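PDB 2QIP: NYN domain-containing protein from Vibrio parahaemolyticus, which is of uncharacterised function but carries a NYN domain of the PIN-like LabA family and may act as an RNA nuclease. Local coordinates for the interface of chains A and B. Coordinates in Å, arbitrary orientation; residue numbers count along the deposited sequence, not the author numbering. Chains: chain A/B, Protein of unknown function VPA0982.

The interface of chains A and B. Residues chain A 119, 123, 146, 148; chain B 82-84.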
ATOM      1  N   GLY A 119      -9.818  -5.438  -2.707  1.00 13.36           N
ATOM      2  CA  GLY A 119     -10.422  -4.936  -1.495  1.00 12.81           C
ATOM      3  C   GLY A 119      -9.458  -4.277  -0.524  1.00 12.80           C
ATOM      4  O   GLY A 119      -9.895  -3.524   0.348  1.00 12.66           O
ATOM      5  N   LEU A 123      -9.122   0.581   2.538  1.00 10.81           N
ATOM      6  CA  LEU A 123      -8.536   1.479   3.527  1.00 11.92           C
ATOM      7  C   LEU A 123      -8.124   2.806   2.905  1.00 10.91           C
ATOM      8  O   LEU A 123      -8.185   3.868   3.557  1.00 12.08           O
ATOM      9  CB  LEU A 123      -7.343   0.852   4.239  1.00 12.19           C
ATOM     10  CG  LEU A 123      -7.672  -0.106   5.398  1.00 15.07           C
ATOM     11  CD1 LEU A 123      -8.357  -1.377   4.913  1.00 18.46           C
ATOM     12  CD2 LEU A 123      -6.411  -0.449   6.170  1.00 15.25           C
ATOM     13  N   SER A 146     -14.076  -6.807  -4.370  1.00 13.98           N
ATOM     14  CA  SER A 146     -14.466  -6.889  -2.971  1.00 13.77           C
ATOM     15  C   SER A 146     -15.721  -6.103  -2.677  1.00 13.75           C
ATOM     16  O   SER A 146     -15.778  -4.919  -3.019  1.00 13.48           O
ATOM     17  CB  SER A 146     -13.342  -6.296  -2.145  1.00 14.14           C
ATOM     18  OG  SER A 146     -13.723  -6.166  -0.797  1.00 16.27           O
ATOM     19  N   THR A 148     -16.544  -4.977   0.153  1.00 13.24           N
ATOM     20  CA  THR A 148     -16.160  -3.924   1.094  1.00 13.00           C
ATOM     21  C   THR A 148     -15.703  -2.692   0.328  1.00 13.07           C
ATOM     22  O   THR A 148     -16.048  -1.575   0.696  1.00 13.54           O
ATOM     23  CB  THR A 148     -15.041  -4.441   2.010  1.00 13.32           C
ATOM     24  OG1 THR A 148     -15.493  -5.654   2.653  1.00 15.33           O
ATOM     25  CG2 THR A 148     -14.635  -3.422   3.049  1.00 14.48           C
TER
ATOM     26  N   TYR B  82     -12.183  -6.255   8.544  1.00 14.49           N
ATOM     27  CA  TYR B  82     -12.787  -7.203   7.616  1.00 14.91           C
ATOM     28  C   TYR B  82     -12.810  -6.655   6.182  1.00 15.31           C
ATOM     29  O   TYR B  82     -13.238  -5.521   5.930  1.00 14.60           O
ATOM     30  CB  TYR B  82     -14.223  -7.495   8.055  1.00 16.36           C
ATOM     31  CG  TYR B  82     -15.008  -8.256   7.008  1.00 16.85           C
ATOM     32  CD1 TYR B  82     -14.713  -9.589   6.730  1.00 17.91           C
ATOM     33  CD2 TYR B  82     -16.043  -7.633   6.291  1.00 17.03           C
ATOM     34  CE1 TYR B  82     -15.423 -10.299   5.752  1.00 18.89           C
ATOM     35  CE2 TYR B  82     -16.766  -8.337   5.315  1.00 18.67           C
ATOM     36  CZ  TYR B  82     -16.436  -9.667   5.056  1.00 18.35           C
ATOM     37  OH  TYR B  82     -17.147 -10.387   4.110  1.00 21.13           O
ATOM     38  N   ILE B  83     -12.393  -7.488   5.242  1.00 15.47           N
ATOM     39  CA  ILE B  83     -12.465  -7.113   3.830  1.00 17.00           C
ATOM     40  C   ILE B  83     -12.981  -8.315   3.069  1.00 17.52           C
ATOM     41  O   ILE B  83     -12.330  -9.353   3.034  1.00 18.36           O
ATOM     42  CB  ILE B  83     -11.084  -6.651   3.267  1.00 17.09           C
ATOM     43  CG1 ILE B  83     -10.633  -5.338   3.945  1.00 18.62           C
ATOM     44  CG2 ILE B  83     -11.176  -6.462   1.742  1.00 17.80           C
ATOM     45  CD1 ILE B  83      -9.246  -4.860   3.599  1.00 20.22           C
ATOM     46  N   GLN B  84     -14.164  -8.159   2.476  1.00 18.10           N
ATOM     47  CA  GLN B  84     -14.782  -9.223   1.687  1.00 19.48           C
ATOM     48  C   GLN B  84     -13.914  -9.544   0.466  1.00 21.17           C
ATOM     49  O   GLN B  84     -13.336  -8.654  -0.146  1.00 20.94           O
ATOM     50  CB  GLN B  84     -16.182  -8.777   1.266  1.00 18.22           C
ATOM     51  CG  GLN B  84     -17.105  -9.904   0.825  1.00 18.92           C
ATOM     52  CD  GLN B  84     -16.915 -10.304  -0.634  1.00 19.43           C
ATOM     53  OE1 GLN B  84     -16.511  -9.501  -1.487  1.00 17.83           O
ATOM     54  NE2 GLN B  84     -17.207 -11.565  -0.932  1.00 21.85           N
TER
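A:Thr148 and A:Ser146 take hold of the backbone of B:Gln84 through their two side-chain hydroxyls, pinning an extended loop of chain B to chain A. The amide N of B:Gln84 donates to OG1 of A:Thr148 at 2.8 Å, and the bond is almost straight, 177° at the hydrogen. On the carbonyl side of the same residue, OG of A:Ser146 donates to O of B:Gln84 at 2.6 Å; this bond is bent at the carbonyl oxygen, and the hydroxyl is tilted somewhat from the carbonyl plane. Both polar backbone atoms of B:Gln84 are thus engaged by side chains, so these two bonds depend on the course of the main chain and probably little on the glutamine side chain. A weak bond from N of A:Thr148 to OG of A:Ser146 links the two hydroxyl-bearing residues. A:Thr148 turns OG1 beside its own backbone N (chi1 -55°), which sends CG2 toward the carbonyl O of B:Tyr82, 3.8 Å away. The ring of B:Tyr82 has N of B:Gln84 above one face, near the rim.

B:Ile83 supplies the apolar part of the patch. From CB its side chain forks: CG2 lies against the backbone of A:Gly119, 3.7 Å from CA, with the glycine carbonyl also close by. CG1 keeps farther from that carbonyl and continues, extended, to CD1. This end methyl sits 3.6 Å from O of A:Gly119 and meets CD1 of A:Leu123 at 3.8 Å, the leucine and isoleucine side chains crossing at about a right angle.

The chain A surface is built from the short 3-10 helix 119-121, the first turn of helix 122-132, and the loop residue A:Ser146 leading into helix 147-152. The chain B segment follows strand 76-79. The patch recurs with the chains exchanged across the two-fold of the deposited dimer, whose biological relevance the structure alone does not show.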